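Local coordinates for protein translation elongation factor 1A (Methanosarcina mazei, PDB 3WND) that resembles SelB, EF-Tu and aIF2 gamma, binds cysteinyl-tRNA(Cys) in its GTP-bound form, and is probably a translation elongation factor, at residues C208-S219 and S248-L259; K224-I234 and F271-V279. One frame throughout, in Å; residues are numbered along the deposited sequence. Where two conformers were deposited one is given.

Contact 1 (C208-S219 and S248-L259); sequences CVVLGVVKQGIS and SAPAGTRVGMRL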
loop_
_atom_site.group_PDB
_atom_site.type_symbol
_atom_site.label_atom_id
_atom_site.label_comp_id
_atom_site.label_asym_id
_atom_site.label_seq_id
_atom_site.Cartn_x
_atom_site.Cartn_y
_atom_site.Cartn_z
ATOM N N CYS A 208 18.422 -16.026 6.318
ATOM C CA CYS A 208 17.111 -15.560 5.837
ATOM C C CYS A 208 16.843 -14.117 6.366
ATOM O O CYS A 208 16.791 -13.906 7.603
ATOM C CB CYS A 208 15.994 -16.471 6.320
ATOM S SG CYS A 208 14.320 -15.971 5.741
ATOM N N VAL A 209 16.655 -13.170 5.436
ATOM C CA VAL A 209 16.268 -11.805 5.761
ATOM C C VAL A 209 14.914 -11.483 5.064
ATOM O O VAL A 209 14.686 -11.831 3.872
ATOM C CB VAL A 209 17.374 -10.799 5.362
ATOM C CG1 VAL A 209 16.866 -9.320 5.512
ATOM C CG2 VAL A 209 18.616 -11.089 6.208
ATOM N N VAL A 210 13.996 -10.823 5.798
ATOM C CA VAL A 210 12.764 -10.377 5.145
ATOM C C VAL A 210 12.699 -8.878 5.371
ATOM O O VAL A 210 13.193 -8.374 6.372
ATOM C CB VAL A 210 11.516 -11.066 5.721
ATOM C CG1 VAL A 210 11.538 -12.570 5.415
ATOM C CG2 VAL A 210 11.319 -10.704 7.188
ATOM N N LEU A 211 12.109 -8.188 4.413
ATOM C CA LEU A 211 11.838 -6.728 4.538
ATOM C C LEU A 211 10.325 -6.647 4.543
ATOM O O LEU A 211 9.571 -7.361 3.803
ATOM C CB LEU A 211 12.357 -5.960 3.350
ATOM C CG LEU A 211 13.789 -6.324 2.899
ATOM C CD1 LEU A 211 14.176 -5.464 1.717
ATOM C CD2 LEU A 211 14.774 -6.173 4.038
ATOM N N GLY A 212 9.868 -5.676 5.327
ATOM C CA GLY A 212 8.424 -5.507 5.561
ATOM C C GLY A 212 8.113 -4.315 6.429
ATOM O O GLY A 212 8.967 -3.475 6.689
ATOM N N VAL A 213 6.871 -4.320 6.934
ATOM C CA VAL A 213 6.415 -3.201 7.758
ATOM C C VAL A 213 5.577 -3.805 8.849
ATOM O O VAL A 213 4.817 -4.776 8.611
ATOM C CB VAL A 213 5.611 -2.166 6.909
ATOM C CG1 VAL A 213 4.406 -2.793 6.252
ATOM C CG2 VAL A 213 5.281 -0.913 7.704
ATOM N N VAL A 214 5.759 -3.288 10.067
ATOM C CA VAL A 214 4.913 -3.736 11.199
ATOM C C VAL A 214 3.529 -3.017 11.048
ATOM O O VAL A 214 3.467 -1.780 11.024
ATOM C CB VAL A 214 5.539 -3.288 12.520
ATOM C CG1 VAL A 214 4.698 -3.768 13.739
ATOM C CG2 VAL A 214 6.993 -3.838 12.644
ATOM N N LYS A 215 2.494 -3.851 10.870
ATOM C CA LYS A 215 1.138 -3.364 10.618
ATOM C C LYS A 215 0.444 -2.970 11.923
ATOM O O LYS A 215 -0.366 -2.063 11.922
ATOM C CB LYS A 215 0.335 -4.373 9.846
ATOM C CG LYS A 215 0.863 -4.692 8.430
ATOM C CD LYS A 215 0.796 -3.502 7.424
ATOM C CE LYS A 215 -0.630 -3.017 7.093
ATOM N NZ LYS A 215 -0.806 -1.996 5.967
ATOM N N GLN A 216 0.744 -3.686 12.995
ATOM C CA GLN A 216 0.165 -3.421 14.305
ATOM C C GLN A 216 1.095 -4.040 15.364
ATOM O O GLN A 216 1.906 -4.970 15.023
ATOM C CB GLN A 216 -1.301 -3.930 14.416
ATOM C CG GLN A 216 -1.367 -5.439 14.281
ATOM C CD GLN A 216 -2.778 -5.960 14.432
ATOM O OE1 GLN A 216 -3.653 -5.581 13.667
ATOM N NE2 GLN A 216 -2.986 -6.835 15.439
ATOM N N GLY A 217 0.915 -3.603 16.608
ATOM C CA GLY A 217 1.662 -4.120 17.727
ATOM C C GLY A 217 3.083 -3.559 17.732
ATOM O O GLY A 217 3.413 -2.586 17.058
ATOM N N ILE A 218 3.907 -4.215 18.536
ATOM C CA ILE A 218 5.343 -3.891 18.592
ATOM C C ILE A 218 6.069 -5.213 18.443
ATOM O O ILE A 218 5.918 -6.104 19.276
ATOM C CB ILE A 218 5.781 -3.210 19.910
ATOM C CG1 ILE A 218 4.953 -1.954 20.150
ATOM C CG2 ILE A 218 7.305 -2.899 19.873
ATOM C CD1 ILE A 218 5.312 -1.164 21.404
ATOM N N SER A 219 6.863 -5.348 17.355
ATOM C CA SER A 219 7.621 -6.594 17.169
ATOM C C SER A 219 8.930 -6.447 17.959
ATOM O O SER A 219 9.504 -5.378 18.021
ATOM C CB SER A 219 7.907 -6.800 15.651
ATOM O OG SER A 219 8.681 -7.919 15.442
ATOM N N SER A 248 13.208 -3.163 19.263
ATOM C CA SER A 248 11.772 -3.226 19.021
ATOM C C SER A 248 11.336 -2.339 17.922
ATOM O O SER A 248 11.943 -1.267 17.664
ATOM C CB SER A 248 11.010 -2.874 20.294
ATOM O OG SER A 248 11.182 -1.519 20.690
ATOM N N ALA A 249 10.273 -2.804 17.259
ATOM C CA ALA A 249 9.761 -2.091 16.070
ATOM C C ALA A 249 8.243 -1.917 16.213
ATOM O O ALA A 249 7.472 -2.825 16.021
ATOM C CB ALA A 249 10.077 -2.899 14.804
ATOM N N PRO A 250 7.816 -0.686 16.571
ATOM C CA PRO A 250 6.337 -0.451 16.744
ATOM C C PRO A 250 5.622 -0.352 15.404
ATOM O O PRO A 250 6.224 -0.220 14.339
ATOM C CB PRO A 250 6.275 0.921 17.493
ATOM C CG PRO A 250 7.601 1.512 17.089
ATOM C CD PRO A 250 8.620 0.466 16.992
ATOM N N ALA A 251 4.273 -0.387 15.483
ATOM C CA ALA A 251 3.453 -0.277 14.283
ATOM C C ALA A 251 3.902 0.899 13.411
ATOM O O ALA A 251 4.086 2.052 13.864
ATOM C CB ALA A 251 1.986 -0.119 14.707
ATOM N N GLY A 252 4.028 0.632 12.114
ATOM C CA GLY A 252 4.466 1.691 11.189
ATOM C C GLY A 252 5.916 1.567 10.786
ATOM O O GLY A 252 6.329 2.217 9.845
ATOM N N THR A 253 6.664 0.772 11.536
ATOM C CA THR A 253 8.135 0.728 11.319
ATOM C C THR A 253 8.408 -0.154 10.085
ATOM O O THR A 253 7.987 -1.268 10.021
ATOM C CB THR A 253 8.865 0.155 12.571
ATOM O OG1 THR A 253 8.569 0.988 13.700
ATOM C CG2 THR A 253 10.439 0.166 12.312
ATOM N N ARG A 254 9.201 0.370 9.148
ATOM C CA ARG A 254 9.715 -0.455 8.055
ATOM C C ARG A 254 10.992 -1.181 8.581
ATOM O O ARG A 254 11.854 -0.553 9.252
ATOM C CB ARG A 254 10.087 0.487 6.876
ATOM C CG ARG A 254 10.631 -0.327 5.746
ATOM C CD ARG A 254 10.028 0.002 4.446
ATOM N NE ARG A 254 10.632 -1.014 3.626
ATOM C CZ ARG A 254 9.928 -1.997 3.120
ATOM N NH1 ARG A 254 10.521 -2.923 2.407
ATOM N NH2 ARG A 254 8.560 -1.943 3.216
ATOM N N VAL A 255 10.967 -2.501 8.423
ATOM C CA VAL A 255 11.961 -3.344 9.058
ATOM C C VAL A 255 12.611 -4.286 8.032
ATOM O O VAL A 255 12.097 -4.608 6.927
ATOM C CB VAL A 255 11.362 -4.290 10.203
ATOM C CG1 VAL A 255 10.848 -3.483 11.347
ATOM C CG2 VAL A 255 10.290 -5.225 9.518
ATOM N N GLY A 256 13.829 -4.627 8.425
ATOM C CA GLY A 256 14.474 -5.803 7.844
ATOM C C GLY A 256 14.656 -6.761 9.019
ATOM O O GLY A 256 15.013 -6.325 10.135
ATOM N N MET A 257 14.328 -8.023 8.834
ATOM C CA MET A 257 14.470 -8.970 9.951
ATOM C C MET A 257 15.217 -10.218 9.536
ATOM O O MET A 257 14.908 -10.880 8.478
ATOM C CB MET A 257 13.096 -9.421 10.503
ATOM C CG MET A 257 12.254 -8.222 11.010
ATOM S SD MET A 257 10.632 -8.864 11.541
ATOM C CE MET A 257 10.194 -7.528 12.682
ATOM N N ARG A 258 16.152 -10.606 10.413
ATOM C CA ARG A 258 16.857 -11.898 10.234
ATOM C C ARG A 258 16.009 -12.911 10.932
ATOM O O ARG A 258 15.692 -12.766 12.150
ATOM C CB ARG A 258 18.249 -11.807 10.862
ATOM C CG ARG A 258 19.295 -12.488 10.036
ATOM C CD ARG A 258 20.677 -11.945 10.397
ATOM N NE ARG A 258 21.307 -12.632 11.525
ATOM C CZ ARG A 258 21.646 -12.063 12.698
ATOM N NH1 ARG A 258 21.417 -10.743 12.987
ATOM N NH2 ARG A 258 22.215 -12.828 13.617
ATOM N N LEU A 259 15.610 -13.951 10.209
ATOM C CA LEU A 259 14.717 -14.980 10.799
ATOM C C LEU A 259 15.503 -16.311 10.923
ATOM O O LEU A 259 16.250 -16.717 10.012
ATOM C CB LEU A 259 13.534 -15.267 9.830
ATOM C CG LEU A 259 12.684 -14.025 9.455
ATOM C CD1 LEU A 259 11.538 -14.571 8.605
ATOM C CD2 LEU A 259 12.287 -13.224 10.693
#

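Contact 2 (K224-I234 and F271-V279); sequences KTKIFPLDRDI and FIISDKEIV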
loop_
_atom_site.group_PDB
_atom_site.type_symbol
_atom_site.label_atom_id
_atom_site.label_comp_id
_atom_site.label_asym_id
_atom_site.label_seq_id
_atom_site.Cartn_x
_atom_site.Cartn_y
_atom_site.Cartn_z
ATOM N N LYS A 224 9.626 -15.234 19.612
ATOM C CA LYS A 224 9.339 -16.504 19.025
ATOM C C LYS A 224 7.899 -16.409 18.566
ATOM O O LYS A 224 6.994 -16.141 19.367
ATOM C CB LYS A 224 9.518 -17.569 20.114
ATOM C CG LYS A 224 11.004 -17.684 20.617
ATOM C CD LYS A 224 11.204 -18.981 21.444
ATOM C CE LYS A 224 12.014 -20.022 20.652
ATOM N NZ LYS A 224 13.333 -19.505 20.157
ATOM N N THR A 225 7.667 -16.604 17.259
ATOM C CA THR A 225 6.342 -16.308 16.706
ATOM C C THR A 225 6.204 -17.210 15.552
ATOM O O THR A 225 6.865 -18.292 15.554
ATOM C CB THR A 225 6.217 -14.793 16.420
ATOM O OG1 THR A 225 4.910 -14.474 15.966
ATOM C CG2 THR A 225 7.309 -14.272 15.468
ATOM N N LYS A 226 5.332 -16.885 14.589
ATOM C CA LYS A 226 5.082 -17.796 13.433
ATOM C C LYS A 226 5.086 -17.045 12.106
ATOM O O LYS A 226 5.040 -15.812 12.107
ATOM C CB LYS A 226 3.758 -18.510 13.536
ATOM C CG LYS A 226 3.688 -19.553 14.705
ATOM C CD LYS A 226 2.354 -20.357 14.593
ATOM C CE LYS A 226 2.262 -21.493 15.622
ATOM N NZ LYS A 226 1.173 -22.417 15.177
ATOM N N ILE A 227 5.179 -17.792 11.001
ATOM C CA ILE A 227 5.018 -17.182 9.705
ATOM C C ILE A 227 3.893 -17.913 8.997
ATOM O O ILE A 227 3.901 -19.191 9.014
ATOM C CB ILE A 227 6.346 -17.135 8.922
ATOM C CG1 ILE A 227 6.219 -16.293 7.606
ATOM C CG2 ILE A 227 6.929 -18.547 8.703
ATOM C CD1 ILE A 227 7.602 -15.947 7.073
ATOM N N PHE A 228 3.060 -17.146 8.311
ATOM C CA PHE A 228 1.886 -17.672 7.587
ATOM C C PHE A 228 1.956 -17.176 6.161
ATOM O O PHE A 228 2.479 -16.085 5.937
ATOM C CB PHE A 228 0.591 -17.113 8.234
ATOM C CG PHE A 228 0.372 -17.644 9.596
ATOM C CD1 PHE A 228 0.822 -16.955 10.673
ATOM C CD2 PHE A 228 -0.312 -18.842 9.768
ATOM C CE1 PHE A 228 0.683 -17.452 11.973
ATOM C CE2 PHE A 228 -0.464 -19.372 11.022
ATOM C CZ PHE A 228 0.012 -18.658 12.136
ATOM N N PRO A 229 1.393 -17.947 5.207
ATOM C CA PRO A 229 0.515 -19.102 5.412
ATOM C C PRO A 229 1.264 -20.454 5.646
ATOM O O PRO A 229 0.606 -21.477 5.858
ATOM C CB PRO A 229 -0.255 -19.195 4.071
ATOM C CG PRO A 229 0.784 -18.666 3.076
ATOM C CD PRO A 229 1.456 -17.532 3.805
ATOM N N LEU A 230 2.604 -20.432 5.749
ATOM C CA LEU A 230 3.381 -21.699 6.094
ATOM C C LEU A 230 2.926 -22.332 7.402
ATOM O O LEU A 230 2.831 -23.554 7.520
ATOM C CB LEU A 230 4.834 -21.327 6.235
ATOM C CG LEU A 230 5.612 -21.361 4.957
ATOM C CD1 LEU A 230 7.075 -21.169 5.380
ATOM C CD2 LEU A 230 5.380 -22.701 4.297
ATOM N N ASP A 231 2.558 -21.504 8.379
ATOM C CA ASP A 231 2.234 -21.917 9.741
ATOM C C ASP A 231 3.442 -22.635 10.362
ATOM O O ASP A 231 3.387 -23.764 10.843
ATOM C CB ASP A 231 0.970 -22.745 9.756
ATOM C CG ASP A 231 0.331 -22.863 11.156
ATOM O OD1 ASP A 231 0.950 -22.472 12.185
ATOM O OD2 ASP A 231 -0.788 -23.390 11.230
ATOM N N ARG A 232 4.533 -21.908 10.403
ATOM C CA ARG A 232 5.771 -22.450 10.899
ATOM C C ARG A 232 6.284 -21.598 12.071
ATOM O O ARG A 232 6.273 -20.336 11.999
ATOM C CB ARG A 232 6.759 -22.549 9.724
ATOM C CG ARG A 232 8.146 -23.126 10.058
ATOM C CD ARG A 232 8.948 -23.411 8.777
ATOM N NE ARG A 232 10.233 -24.002 9.104
ATOM C CZ ARG A 232 10.442 -25.311 9.203
ATOM N NH1 ARG A 232 9.420 -26.152 8.990
ATOM N NH2 ARG A 232 11.666 -25.799 9.550
ATOM N N ASP A 233 6.794 -22.232 13.130
ATOM C CA ASP A 233 7.450 -21.451 14.175
ATOM C C ASP A 233 8.785 -20.805 13.745
ATOM O O ASP A 233 9.562 -21.426 13.010
ATOM C CB ASP A 233 7.780 -22.379 15.311
ATOM C CG ASP A 233 6.531 -22.994 15.926
ATOM O OD1 ASP A 233 5.631 -22.200 16.287
ATOM O OD2 ASP A 233 6.457 -24.201 16.025
ATOM N N ILE A 234 8.988 -19.497 14.097
ATOM C CA ILE A 234 10.213 -18.819 13.694
ATOM C C ILE A 234 10.687 -18.013 14.864
ATOM O O ILE A 234 9.940 -17.863 15.822
ATOM C CB ILE A 234 10.015 -17.942 12.410
ATOM C CG1 ILE A 234 8.923 -16.860 12.682
ATOM C CG2 ILE A 234 9.558 -18.755 11.190
ATOM C CD1 ILE A 234 8.957 -15.673 11.690
ATOM N N PHE A 271 3.446 -12.956 2.777
ATOM C CA PHE A 271 3.498 -13.742 4.000
ATOM C C PHE A 271 3.436 -12.807 5.173
ATOM O O PHE A 271 3.806 -11.604 5.066
ATOM C CB PHE A 271 4.843 -14.549 4.011
ATOM C CG PHE A 271 4.762 -15.848 3.203
ATOM C CD1 PHE A 271 4.033 -15.919 2.013
ATOM C CD2 PHE A 271 5.447 -16.980 3.643
ATOM C CE1 PHE A 271 3.995 -17.141 1.267
ATOM C CE2 PHE A 271 5.395 -18.158 2.901
ATOM C CZ PHE A 271 4.689 -18.271 1.753
ATOM N N ILE A 272 3.007 -13.309 6.304
ATOM C CA ILE A 272 2.795 -12.501 7.490
ATOM C C ILE A 272 3.500 -13.163 8.672
ATOM O O ILE A 272 3.415 -14.406 8.871
ATOM C CB ILE A 272 1.266 -12.474 7.848
ATOM C CG1 ILE A 272 0.478 -11.771 6.686
ATOM C CG2 ILE A 272 1.052 -11.658 9.131
ATOM C CD1 ILE A 272 -1.046 -11.920 6.851
ATOM N N ILE A 273 4.170 -12.344 9.463
ATOM C CA ILE A 273 4.715 -12.838 10.681
ATOM C C ILE A 273 3.746 -12.387 11.784
ATOM O O ILE A 273 3.469 -11.145 11.974
ATOM C CB ILE A 273 6.134 -12.241 11.008
ATOM C CG1 ILE A 273 7.139 -12.768 9.921
ATOM C CG2 ILE A 273 6.557 -12.594 12.444
ATOM C CD1 ILE A 273 8.452 -12.007 9.881
ATOM N N SER A 274 3.260 -13.341 12.566
ATOM C CA SER A 274 2.336 -13.091 13.626
ATOM C C SER A 274 2.127 -14.377 14.351
ATOM O O SER A 274 2.503 -15.467 13.853
ATOM C CB SER A 274 0.999 -12.477 13.189
ATOM O OG SER A 274 0.121 -13.429 12.809
ATOM N N ASP A 275 1.447 -14.288 15.490
ATOM C CA ASP A 275 1.216 -15.557 16.287
ATOM C C ASP A 275 0.047 -16.352 15.719
ATOM O O ASP A 275 -0.073 -17.539 15.977
ATOM C CB ASP A 275 0.943 -15.182 17.730
ATOM C CG ASP A 275 2.189 -14.797 18.481
ATOM O OD1 ASP A 275 3.311 -15.099 18.027
ATOM O OD2 ASP A 275 2.049 -14.273 19.569
ATOM N N LYS A 276 -0.877 -15.694 14.996
ATOM C CA LYS A 276 -2.053 -16.451 14.492
ATOM C C LYS A 276 -2.621 -15.684 13.270
ATOM O O LYS A 276 -2.907 -14.471 13.328
ATOM C CB LYS A 276 -3.135 -16.482 15.606
ATOM C CG LYS A 276 -4.417 -17.138 15.203
ATOM C CD LYS A 276 -4.196 -18.576 14.661
ATOM C CE LYS A 276 -5.519 -19.342 14.417
ATOM N NZ LYS A 276 -6.378 -18.699 13.356
ATOM N N GLU A 277 -2.890 -16.412 12.201
ATOM C CA GLU A 277 -3.611 -15.878 11.047
ATOM C C GLU A 277 -4.547 -16.889 10.526
ATOM O O GLU A 277 -4.298 -18.103 10.729
ATOM C CB GLU A 277 -2.608 -15.529 9.853
ATOM C CG GLU A 277 -1.605 -14.425 10.245
ATOM C CD GLU A 277 -2.266 -13.077 10.485
ATOM O OE1 GLU A 277 -3.310 -12.819 9.846
ATOM O OE2 GLU A 277 -1.720 -12.325 11.322
ATOM N N ILE A 278 -5.601 -16.424 9.831
ATOM C CA ILE A 278 -6.472 -17.389 9.094
ATOM C C ILE A 278 -5.737 -17.806 7.824
ATOM O O ILE A 278 -5.115 -16.989 7.164
ATOM C CB ILE A 278 -7.848 -16.714 8.700
ATOM C CG1 ILE A 278 -8.531 -16.231 9.980
ATOM C CG2 ILE A 278 -8.770 -17.661 7.876
ATOM C CD1 ILE A 278 -9.712 -15.271 9.822
ATOM N N VAL A 279 -5.794 -19.103 7.496
ATOM C CA VAL A 279 -5.230 -19.533 6.234
ATOM C C VAL A 279 -6.291 -20.332 5.508
ATOM O O VAL A 279 -6.811 -21.330 6.000
ATOM C CB VAL A 279 -3.970 -20.399 6.393
ATOM C CG1 VAL A 279 -3.556 -20.927 5.057
ATOM C CG2 VAL A 279 -2.838 -19.619 7.078
#

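Contact 1 (C208-S219 and S248-L259)
V210 and L259 meet at about a right angle, CG1 of V210 lying 3.8 Å from CD1 of L259, while the other methyl of V210, CG2, rests 4.0 Å from CB of M257. These residues share one face of an antiparallel ladder with V255 and V214, whose CG1 and CG2 respectively are neighbours. V214 also turns CG2 onto A249, 3.9 Å from its CB, and so ties this ladder to the short one formed by I218 and S219 with A249 and P250. M257 also links the two ladders: with CG anti to its carbonyl carbon (chi1 -59°) and the chain extended beyond, its CE ends 3.2 Å from OG of S219, a close fit. G212 pairs with V255 through two backbone bonds, G212 N to V255 O and V255 N to G212 O.

Between the ladders the register shifts by one: 208-219 has one residue more, with a classic bulge at K215 and Q216 opposite R194, while 248-259 crosses by a type II turn, P250 to T253. P250 O takes both the backbone N and OG1 of T253, the hydroxyl at 2.7 Å from that oxygen. Across the segments V214 O receives G252 N at 2.7 Å, nearly straight at 174°.

The face carrying L211 and V213 also carries the arginines R254 and R258. R254 bends at chi2, which lays its guanidinium over G212 O and brings NH1 to 3.7 Å from CB of L211; NH2 continues to a salt bridge with D198.

The whole is part of the beta-barrel second domain of a SelB-like factor. Strand 207-216 runs between 194-203 and 254-260, and the latter has 232-241 as its further neighbour. Strand 21-28 of the nucleotide-binding domain lies against V213, T253 and R254, where N23 donates to G252 O.

Contact 2 (K224-I234 and F271-V279)
F228 and E277 cross obliquely where a beta hairpin, strands 224-228 and 232-241, pairs antiparallel with strand 272-274. D231 and R232 both face I227, a G1 bulge that shapes the hairpin's turn. The F228 ring is met in three different ways. CB of E277 stands over one face, 4.0 Å from the centroid, a CH-pi contact; S274 O lies in the ring plane at the edge, 3.3 Å from CE1; and CG2 of V279 comes up obliquely to CD2.

The peptide between F228 and P229 is cis, and here the proline meets the second aromatic ring. CD of P229 sits almost centrally over F271 in a second CH-pi contact, 3.6 Å from the centroid and 13° off its normal, while CG1 of I227 touches the same ring near its edge. The paired bonds F228 N to I272 O and I272 N to F228 O hold the backbones together just beside this contact.

Further along, I273 packs on T225 and I234, neighbours in the hairpin. Its CG2 is 3.5 Å from CG2 of T225, and the I234 side chain crosses that of I273 at about a right angle, its CD1 against CG1. With OG1 of T225 anti to the backbone N (chi1 -176°), the hydroxyl is directed to D275, whose OD1 it meets at 2.7 Å from above the carboxylate plane.

E277 bends at chi2, carrying its carboxylate off the F228 ring. OE2 is shared by R194 NE, in a salt bridge, and by OG of S274, which donates from 2.6 Å onto the anti lone pair of that oxygen.

Contact 1 is largely core and contact 2 only partly buried, yet both have their main strands in one curled antiparallel sheet, in which strand 194-203 pairs with both 207-216 and 272-274. The two meet inside the barrel, where CD1 of I273 packs on L259, V210 and M257, and L259 also touches I234. Their chemistry follows their place. Contact 1, beside the nucleotide-binding domain, has a longer ladder and a short second one, its cross-segment hydrogen bonds all between backbone atoms; contact 2, toward the C-terminal domain, has a shorter ladder and adds aromatic rings and the T225-D275 side-chain bond. Beyond it, I278 pairs with Y346, and F228 and I272 touch A345.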